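Local coordinates for fibrinogen binding protein (Staphylococcus aureus subsp. aureus Mu50, PDB 3DOA) that probably binds fibrinogen and is a member of the NFACT family, though its exact role is not established, at residues Y114-N127 and L130-L144. Residues are numbered along the deposited sequence; the frame is centred on the assembly and turned at random.
Sequences YRTVILEIMGKHSN and LVDENRKIIEGFKHL
The antiparallel hairpin of strands 112-120 and 127-132 pairs at its open end through T116 and V131; near its turn, N127 receives K142 from the chain after strand 137-140. T116 N gives a nearly straight bond to V131 O (2.9 Å, 175°). V131 N returns one to T116 O (3.0 Å), and R115-D132 and V117-L130 are the flanking non-hydrogen-bonded pairs. On the face of V117 and L130, V117 CG2 meets L130 CD1. The R115 chain bends at chi2 (-63°) and brings its guanidinium under I138 CD1, which lies over one face, 3.5 Å from NE. The same group turns its edge to E133 OE1 in a long salt bridge, and its NE bonds H81 of helix 73-82. On the other face, I118 CD1 touches the R135 guanidinium obliquely. R135 itself pairs with E100 on strand 98-106, and T116 OG1 bonds D102 of that strand.

The N127 side-chain amide pairs with the K142 main chain through its C=O and N-H, much as a backbone strand would. Its OD1 takes K142 N on a lone pair (2.8 Å). Its ND2 gives a straighter bond to K142 O (2.8 Å, 168°), which lies in the amide plane. The K142 chain bends at chi3 and carries NZ to two carbonyls of the turn. NZ meets S126 O in the carbonyl plane (2.8 Å) but sits above the plane of K124 O (2.7 Å).

Bonds to both the N-H and the C=O of one residue, K142, thus hold the N127 amide and limit its rotation. The K142 ammonium probably offsets the partial negative charge of both carbonyls. The chain following edge strand 137-140 is therefore tied to the hairpin turn by polar bonds, whereas the open end combines main-chain pairing with apolar and charged side-chain contacts.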
ATOM      1  N   TYR A 114      -7.097  22.567   1.575  1.00 52.69           N
ATOM      2  CA  TYR A 114      -6.435  21.510   0.862  1.00 53.14           C
ATOM      3  C   TYR A 114      -5.807  20.581   1.927  1.00 53.94           C
ATOM      4  O   TYR A 114      -4.979  20.996   2.733  1.00 54.23           O
ATOM      5  CB  TYR A 114      -5.361  22.113  -0.048  1.00 52.99           C
ATOM      6  CG  TYR A 114      -5.897  22.720  -1.342  1.00 53.38           C
ATOM      7  CD1 TYR A 114      -5.919  24.090  -1.530  1.00 54.44           C
ATOM      8  CD2 TYR A 114      -6.381  21.913  -2.384  1.00 51.66           C
ATOM      9  CE1 TYR A 114      -6.384  24.636  -2.725  1.00 54.09           C
ATOM     10  CE2 TYR A 114      -6.850  22.422  -3.548  1.00 50.27           C
ATOM     11  CZ  TYR A 114      -6.848  23.797  -3.733  1.00 53.99           C
ATOM     12  OH  TYR A 114      -7.341  24.369  -4.903  1.00 54.18           O
ATOM     13  N   ARG A 115      -6.239  19.319   1.914  1.00 55.24           N
ATOM     14  CA  ARG A 115      -5.806  18.239   2.835  1.00 55.22           C
ATOM     15  C   ARG A 115      -5.228  16.996   2.112  1.00 55.76           C
ATOM     16  O   ARG A 115      -5.634  16.701   0.977  1.00 56.63           O
ATOM     17  CB  ARG A 115      -7.004  17.793   3.624  1.00 54.89           C
ATOM     18  CG  ARG A 115      -7.655  18.908   4.347  1.00 55.05           C
ATOM     19  CD  ARG A 115      -6.731  19.493   5.367  1.00 56.15           C
ATOM     20  NE  ARG A 115      -7.315  20.551   6.210  1.00 55.54           N
ATOM     21  CZ  ARG A 115      -6.859  21.794   6.237  1.00 55.06           C
ATOM     22  NH1 ARG A 115      -5.841  22.191   5.444  1.00 54.46           N
ATOM     23  NH2 ARG A 115      -7.444  22.646   7.052  1.00 54.62           N
ATOM     24  N   THR A 116      -4.274  16.314   2.764  1.00 55.55           N
ATOM     25  CA  THR A 116      -3.777  15.009   2.328  1.00 55.67           C
ATOM     26  C   THR A 116      -3.882  13.979   3.444  1.00 56.17           C
ATOM     27  O   THR A 116      -3.387  14.216   4.565  1.00 56.77           O
ATOM     28  CB  THR A 116      -2.345  15.086   1.939  1.00 55.53           C
ATOM     29  OG1 THR A 116      -2.260  15.906   0.780  1.00 57.53           O
ATOM     30  CG2 THR A 116      -1.800  13.722   1.621  1.00 54.83           C
ATOM     31  N   VAL A 117      -4.548  12.854   3.145  1.00 55.91           N
ATOM     32  CA  VAL A 117      -4.524  11.674   4.018  1.00 55.41           C
ATOM     33  C   VAL A 117      -3.357  10.750   3.590  1.00 55.50           C
ATOM     34  O   VAL A 117      -3.263  10.376   2.423  1.00 55.70           O
ATOM     35  CB  VAL A 117      -5.837  10.930   3.922  1.00 55.50           C
ATOM     36  CG1 VAL A 117      -5.775   9.599   4.715  1.00 54.97           C
ATOM     37  CG2 VAL A 117      -6.970  11.850   4.399  1.00 54.34           C
ATOM     38  N   ILE A 118      -2.461  10.438   4.528  1.00 55.26           N
ATOM     39  CA  ILE A 118      -1.303   9.556   4.309  1.00 54.51           C
ATOM     40  C   ILE A 118      -1.462   8.208   5.085  1.00 54.85           C
ATOM     41  O   ILE A 118      -1.523   8.187   6.320  1.00 54.76           O
ATOM     42  CB  ILE A 118      -0.024  10.214   4.765  1.00 54.02           C
ATOM     43  CG1 ILE A 118      -0.007  11.698   4.367  1.00 53.96           C
ATOM     44  CG2 ILE A 118       1.143   9.492   4.165  1.00 54.15           C
ATOM     45  CD1 ILE A 118       1.407  12.366   4.400  1.00 53.41           C
ATOM     46  N   LEU A 119      -1.597   7.091   4.344  1.00 54.66           N
ATOM     47  CA  LEU A 119      -1.574   5.750   4.931  1.00 54.28           C
ATOM     48  C   LEU A 119      -0.172   5.173   4.691  1.00 54.97           C
ATOM     49  O   LEU A 119       0.303   5.111   3.546  1.00 55.22           O
ATOM     50  CB  LEU A 119      -2.648   4.849   4.325  1.00 53.58           C
ATOM     51  CG  LEU A 119      -2.757   3.426   4.915  1.00 52.96           C
ATOM     52  CD1 LEU A 119      -3.042   3.388   6.417  1.00 49.61           C
ATOM     53  CD2 LEU A 119      -3.788   2.616   4.167  1.00 51.59           C
ATOM     54  N   GLU A 120       0.462   4.801   5.790  1.00 55.65           N
ATOM     55  CA  GLU A 120       1.744   4.161   5.807  1.00 55.76           C
ATOM     56  C   GLU A 120       1.514   2.785   6.330  1.00 56.86           C
ATOM     57  O   GLU A 120       1.156   2.624   7.463  1.00 56.36           O
ATOM     58  CB  GLU A 120       2.668   4.853   6.777  1.00 55.72           C
ATOM     59  CG  GLU A 120       2.961   6.264   6.477  1.00 54.10           C
ATOM     60  CD  GLU A 120       3.848   6.844   7.485  1.00 53.86           C
ATOM     61  OE1 GLU A 120       3.960   6.249   8.540  1.00 56.14           O
ATOM     62  OE2 GLU A 120       4.442   7.885   7.236  1.00 49.42           O
ATOM     63  N   ILE A 121       1.728   1.782   5.484  1.00 58.02           N
ATOM     64  CA  ILE A 121       1.539   0.391   5.880  1.00 58.72           C
ATOM     65  C   ILE A 121       2.864  -0.255   6.267  1.00 59.65           C
ATOM     66  O   ILE A 121       3.633  -0.683   5.406  1.00 61.11           O
ATOM     67  CB  ILE A 121       0.887  -0.433   4.755  1.00 58.69           C
ATOM     68  CG1 ILE A 121      -0.010   0.458   3.892  1.00 59.83           C
ATOM     69  CG2 ILE A 121       0.092  -1.593   5.335  1.00 58.59           C
ATOM     70  CD1 ILE A 121      -1.201  -0.264   3.301  1.00 59.52           C
ATOM     71  N   MET A 122       3.125  -0.323   7.569  1.00 58.65           N
ATOM     72  CA  MET A 122       4.358  -0.916   8.073  1.00 58.71           C
ATOM     73  C   MET A 122       4.102  -1.739   9.331  1.00 56.49           C
ATOM     74  O   MET A 122       4.516  -1.361  10.427  1.00 54.98           O
ATOM     75  CB  MET A 122       5.398   0.170   8.358  1.00 57.91           C
ATOM     76  CG  MET A 122       5.325   1.361   7.417  1.00 60.09           C
ATOM     77  SD  MET A 122       6.564   1.292   6.110  1.00 66.60           S
ATOM     78  CE  MET A 122       6.093   2.710   5.121  1.00 65.35           C
ATOM     79  N   GLY A 123       3.376  -2.821   9.161  1.00 55.60           N
ATOM     80  CA  GLY A 123       3.093  -3.711  10.250  1.00 56.17           C
ATOM     81  C   GLY A 123       2.687  -2.955  11.466  1.00 57.13           C
ATOM     82  O   GLY A 123       1.656  -2.343  11.486  1.00 58.77           O
ATOM     83  N   LYS A 124       3.499  -2.995  12.497  1.00 57.48           N
ATOM     84  CA  LYS A 124       3.135  -2.372  13.732  1.00 58.33           C
ATOM     85  C   LYS A 124       3.515  -0.924  13.715  1.00 58.00           C
ATOM     86  O   LYS A 124       3.203  -0.189  14.623  1.00 58.46           O
ATOM     87  CB  LYS A 124       3.840  -3.060  14.871  1.00 59.06           C
ATOM     88  CG  LYS A 124       5.271  -3.338  14.594  1.00 60.90           C
ATOM     89  CD  LYS A 124       6.063  -3.496  15.868  1.00 61.75           C
ATOM     90  CE  LYS A 124       7.457  -2.928  15.704  1.00 65.11           C
ATOM     91  NZ  LYS A 124       8.544  -3.902  15.992  1.00 68.90           N
ATOM     92  N   HIS A 125       4.211  -0.518  12.673  1.00 58.26           N
ATOM     93  CA  HIS A 125       4.532   0.914  12.453  1.00 58.28           C
ATOM     94  C   HIS A 125       3.589   1.586  11.445  1.00 57.38           C
ATOM     95  O   HIS A 125       3.893   2.629  10.800  1.00 57.94           O
ATOM     96  CB  HIS A 125       5.964   1.043  11.964  1.00 58.92           C
ATOM     97  CG  HIS A 125       6.957   0.492  12.925  1.00 61.28           C
ATOM     98  ND1 HIS A 125       7.666  -0.671  12.681  1.00 63.24           N
ATOM     99  CD2 HIS A 125       7.327   0.918  14.157  1.00 62.33           C
ATOM    100  CE1 HIS A 125       8.445  -0.923  13.716  1.00 62.83           C
ATOM    101  NE2 HIS A 125       8.253   0.023  14.625  1.00 63.29           N
ATOM    102  N   SER A 126       2.445   0.956  11.286  1.00 55.87           N
ATOM    103  CA  SER A 126       1.409   1.519  10.487  1.00 54.64           C
ATOM    104  C   SER A 126       0.800   2.763  11.171  1.00 54.33           C
ATOM    105  O   SER A 126       0.638   2.800  12.417  1.00 53.25           O
ATOM    106  CB  SER A 126       0.372   0.457  10.234  1.00 54.56           C
ATOM    107  OG  SER A 126       0.944  -0.510   9.405  1.00 52.33           O
ATOM    108  N   ASN A 127       0.524   3.776  10.331  1.00 53.83           N
ATOM    109  CA  ASN A 127      -0.132   5.026  10.751  1.00 53.11           C
ATOM    110  C   ASN A 127      -1.016   5.581   9.632  1.00 53.02           C
ATOM    111  O   ASN A 127      -0.814   5.307   8.411  1.00 52.92           O
ATOM    112  CB  ASN A 127       0.894   6.081  11.191  1.00 52.87           C
ATOM    113  CG  ASN A 127       0.465   6.851  12.434  1.00 52.45           C
ATOM    114  OD1 ASN A 127      -0.715   6.825  12.839  1.00 49.12           O
ATOM    115  ND2 ASN A 127       1.431   7.565  13.042  1.00 51.97           N
ATOM    116  N   LEU A 130      -3.105  12.999   8.698  1.00 55.38           N
ATOM    117  CA  LEU A 130      -3.754  14.058   7.960  1.00 55.11           C
ATOM    118  C   LEU A 130      -2.842  15.261   8.045  1.00 54.62           C
ATOM    119  O   LEU A 130      -2.370  15.624   9.116  1.00 54.44           O
ATOM    120  CB  LEU A 130      -5.095  14.324   8.618  1.00 55.70           C
ATOM    121  CG  LEU A 130      -6.089  15.201   7.873  1.00 56.00           C
ATOM    122  CD1 LEU A 130      -6.394  14.682   6.453  1.00 52.38           C
ATOM    123  CD2 LEU A 130      -7.320  15.327   8.807  1.00 55.26           C
ATOM    124  N   VAL A 131      -2.563  15.855   6.906  1.00 54.29           N
ATOM    125  CA  VAL A 131      -1.691  16.984   6.864  1.00 54.42           C
ATOM    126  C   VAL A 131      -2.351  17.977   5.926  1.00 55.56           C
ATOM    127  O   VAL A 131      -3.268  17.599   5.168  1.00 55.38           O
ATOM    128  CB  VAL A 131      -0.328  16.594   6.319  1.00 53.82           C
ATOM    129  CG1 VAL A 131       0.236  15.457   7.130  1.00 52.74           C
ATOM    130  CG2 VAL A 131      -0.447  16.206   4.865  1.00 51.31           C
ATOM    131  N   ASP A 132      -1.888  19.237   5.969  1.00 56.53           N
ATOM    132  CA  ASP A 132      -2.365  20.267   5.054  1.00 56.66           C
ATOM    133  C   ASP A 132      -1.461  20.333   3.836  1.00 57.21           C
ATOM    134  O   ASP A 132      -0.494  19.570   3.718  1.00 57.29           O
ATOM    135  CB  ASP A 132      -2.427  21.594   5.773  1.00 56.44           C
ATOM    136  CG  ASP A 132      -1.052  22.093   6.198  1.00 57.88           C
ATOM    137  OD1 ASP A 132      -0.055  21.766   5.529  1.00 58.57           O
ATOM    138  OD2 ASP A 132      -0.966  22.834   7.208  1.00 57.75           O
ATOM    139  N   GLU A 133      -1.778  21.250   2.933  1.00 58.50           N
ATOM    140  CA  GLU A 133      -0.986  21.482   1.692  1.00 58.96           C
ATOM    141  C   GLU A 133       0.455  21.865   1.935  1.00 58.67           C
ATOM    142  O   GLU A 133       1.282  21.662   1.033  1.00 59.04           O
ATOM    143  CB  GLU A 133      -1.612  22.546   0.739  1.00 60.31           C
ATOM    144  CG  GLU A 133      -1.633  23.950   1.238  1.00 62.68           C
ATOM    145  CD  GLU A 133      -2.696  24.121   2.304  1.00 71.07           C
ATOM    146  OE1 GLU A 133      -2.852  23.267   3.215  1.00 75.98           O
ATOM    147  OE2 GLU A 133      -3.422  25.117   2.250  1.00 77.69           O
ATOM    148  N   ASN A 134       0.772  22.402   3.115  1.00 57.46           N
ATOM    149  CA  ASN A 134       2.192  22.533   3.491  1.00 56.98           C
ATOM    150  C   ASN A 134       2.828  21.376   4.316  1.00 56.47           C
ATOM    151  O   ASN A 134       3.923  21.542   4.851  1.00 55.44           O
ATOM    152  CB  ASN A 134       2.357  23.851   4.190  1.00 57.20           C
ATOM    153  CG  ASN A 134       1.788  25.012   3.365  1.00 57.85           C
ATOM    154  OD1 ASN A 134       1.896  25.018   2.128  1.00 57.75           O
ATOM    155  ND2 ASN A 134       1.162  25.985   4.044  1.00 55.56           N
ATOM    156  N   ARG A 135       2.141  20.210   4.384  1.00 56.07           N
ATOM    157  CA  ARG A 135       2.535  19.068   5.202  1.00 55.33           C
ATOM    158  C   ARG A 135       2.562  19.293   6.735  1.00 54.55           C
ATOM    159  O   ARG A 135       3.233  18.566   7.442  1.00 53.77           O
ATOM    160  CB  ARG A 135       3.927  18.574   4.774  1.00 55.91           C
ATOM    161  CG  ARG A 135       4.289  18.609   3.248  1.00 57.56           C
ATOM    162  CD  ARG A 135       3.505  17.646   2.347  1.00 58.13           C
ATOM    163  NE  ARG A 135       4.026  16.284   2.428  1.00 60.37           N
ATOM    164  CZ  ARG A 135       3.379  15.175   2.039  1.00 59.70           C
ATOM    165  NH1 ARG A 135       2.162  15.228   1.518  1.00 61.32           N
ATOM    166  NH2 ARG A 135       3.948  13.997   2.212  1.00 57.16           N
ATOM    167  N   LYS A 136       1.885  20.315   7.255  1.00 54.17           N
ATOM    168  CA  LYS A 136       1.758  20.495   8.714  1.00 53.47           C
ATOM    169  C   LYS A 136       0.826  19.331   9.084  1.00 53.21           C
ATOM    170  O   LYS A 136      -0.196  19.118   8.419  1.00 53.64           O
ATOM    171  CB  LYS A 136       1.139  21.871   9.065  1.00 53.29           C
ATOM    172  CG  LYS A 136       1.543  22.636  10.447  1.00 53.16           C
ATOM    173  CD  LYS A 136       0.501  23.845  10.851  1.00 52.67           C
ATOM    174  CE  LYS A 136       0.855  24.689  12.185  1.00 52.98           C
ATOM    175  NZ  LYS A 136      -0.245  25.116  13.229  1.00 47.58           N
ATOM    176  N   ILE A 137       1.196  18.532  10.080  1.00 52.60           N
ATOM    177  CA  ILE A 137       0.362  17.386  10.481  1.00 52.08           C
ATOM    178  C   ILE A 137      -0.842  17.936  11.193  1.00 51.48           C
ATOM    179  O   ILE A 137      -0.671  18.592  12.175  1.00 52.01           O
ATOM    180  CB  ILE A 137       1.028  16.487  11.547  1.00 51.83           C
ATOM    181  CG1 ILE A 137       2.235  15.736  10.995  1.00 51.11           C
ATOM    182  CG2 ILE A 137      -0.044  15.508  12.164  1.00 51.72           C
ATOM    183  CD1 ILE A 137       3.061  15.182  12.131  1.00 51.38           C
ATOM    184  N   ILE A 138      -2.044  17.666  10.736  1.00 50.52           N
ATOM    185  CA  ILE A 138      -3.224  18.065  11.495  1.00 50.91           C
ATOM    186  C   ILE A 138      -3.478  17.061  12.603  1.00 51.64           C
ATOM    187  O   ILE A 138      -3.648  17.437  13.750  1.00 50.95           O
ATOM    188  CB  ILE A 138      -4.472  18.209  10.572  1.00 50.60           C
ATOM    189  CG1 ILE A 138      -4.243  19.422   9.657  1.00 47.28           C
ATOM    190  CG2 ILE A 138      -5.777  18.255  11.393  1.00 48.53           C
ATOM    191  CD1 ILE A 138      -4.874  19.324   8.398  1.00 44.97           C
ATOM    192  N   GLU A 139      -3.486  15.763  12.269  1.00 53.13           N
ATOM    193  CA  GLU A 139      -3.703  14.686  13.303  1.00 52.95           C
ATOM    194  C   GLU A 139      -3.126  13.373  12.818  1.00 53.00           C
ATOM    195  O   GLU A 139      -2.902  13.183  11.610  1.00 52.36           O
ATOM    196  CB  GLU A 139      -5.204  14.540  13.684  1.00 52.79           C
ATOM    197  CG  GLU A 139      -5.604  13.784  14.960  1.00 53.08           C
ATOM    198  CD  GLU A 139      -4.700  13.965  16.176  1.00 54.58           C
ATOM    199  OE1 GLU A 139      -3.480  13.700  16.091  1.00 55.78           O
ATOM    200  OE2 GLU A 139      -5.218  14.306  17.266  1.00 56.80           O
ATOM    201  N   GLY A 140      -2.850  12.516  13.806  1.00 53.40           N
ATOM    202  CA  GLY A 140      -2.306  11.168  13.631  1.00 53.55           C
ATOM    203  C   GLY A 140      -3.112  10.090  14.339  1.00 53.88           C
ATOM    204  O   GLY A 140      -3.363  10.164  15.562  1.00 53.95           O
ATOM    205  N   PHE A 141      -3.510   9.058  13.592  1.00 53.92           N
ATOM    206  CA  PHE A 141      -4.177   7.971  14.250  1.00 54.21           C
ATOM    207  C   PHE A 141      -3.270   7.441  15.344  1.00 54.40           C
ATOM    208  O   PHE A 141      -3.747   6.957  16.304  1.00 54.32           O
ATOM    209  CB  PHE A 141      -4.537   6.881  13.276  1.00 53.67           C
ATOM    210  CG  PHE A 141      -5.822   6.106  13.624  1.00 53.02           C
ATOM    211  CD1 PHE A 141      -6.418   6.191  14.837  1.00 50.46           C
ATOM    212  CD2 PHE A 141      -6.401   5.262  12.672  1.00 52.03           C
ATOM    213  CE1 PHE A 141      -7.569   5.493  15.064  1.00 53.18           C
ATOM    214  CE2 PHE A 141      -7.545   4.577  12.912  1.00 51.75           C
ATOM    215  CZ  PHE A 141      -8.127   4.665  14.082  1.00 52.30           C
ATOM    216  N   LYS A 142      -1.958   7.551  15.193  1.00 55.49           N
ATOM    217  CA  LYS A 142      -1.021   7.264  16.268  1.00 56.84           C
ATOM    218  C   LYS A 142       0.029   8.371  16.375  1.00 57.53           C
ATOM    219  O   LYS A 142       0.559   8.828  15.366  1.00 57.80           O
ATOM    220  CB  LYS A 142      -0.285   5.944  15.984  1.00 57.27           C
ATOM    221  CG  LYS A 142      -0.572   4.730  16.896  1.00 57.64           C
ATOM    222  CD  LYS A 142      -0.335   3.351  16.152  1.00 58.49           C
ATOM    223  CE  LYS A 142       1.170   3.049  15.810  1.00 61.08           C
ATOM    224  NZ  LYS A 142       1.368   1.814  14.975  1.00 59.47           N
ATOM    225  N   HIS A 143       0.380   8.732  17.605  1.00 58.67           N
ATOM    226  CA  HIS A 143       1.406   9.741  17.875  1.00 59.74           C
ATOM    227  C   HIS A 143       2.811   9.180  18.161  1.00 60.48           C
ATOM    228  O   HIS A 143       2.955   8.291  18.977  1.00 60.79           O
ATOM    229  CB  HIS A 143       0.990  10.604  19.085  1.00 60.16           C
ATOM    230  CG  HIS A 143      -0.129  11.556  18.789  1.00 60.98           C
ATOM    231  ND1 HIS A 143      -0.510  12.546  19.667  1.00 59.63           N
ATOM    232  CD2 HIS A 143      -0.941  11.670  17.704  1.00 61.05           C
ATOM    233  CE1 HIS A 143      -1.537  13.201  19.147  1.00 60.88           C
ATOM    234  NE2 HIS A 143      -1.816  12.694  17.958  1.00 58.16           N
ATOM    235  N   LEU A 144       3.831   9.758  17.521  1.00 61.21           N
ATOM    236  CA  LEU A 144       5.228   9.545  17.873  1.00 61.59           C
ATOM    237  C   LEU A 144       5.767  10.764  18.579  1.00 62.57           C
ATOM    238  O   LEU A 144       5.975  11.801  17.955  1.00 62.29           O
ATOM    239  CB  LEU A 144       6.077   9.329  16.633  1.00 61.40           C
ATOM    240  CG  LEU A 144       5.927   8.022  15.883  1.00 60.04           C
ATOM    241  CD1 LEU A 144       4.487   7.561  15.903  1.00 58.51           C
ATOM    242  CD2 LEU A 144       6.470   8.231  14.468  1.00 60.13           C
TER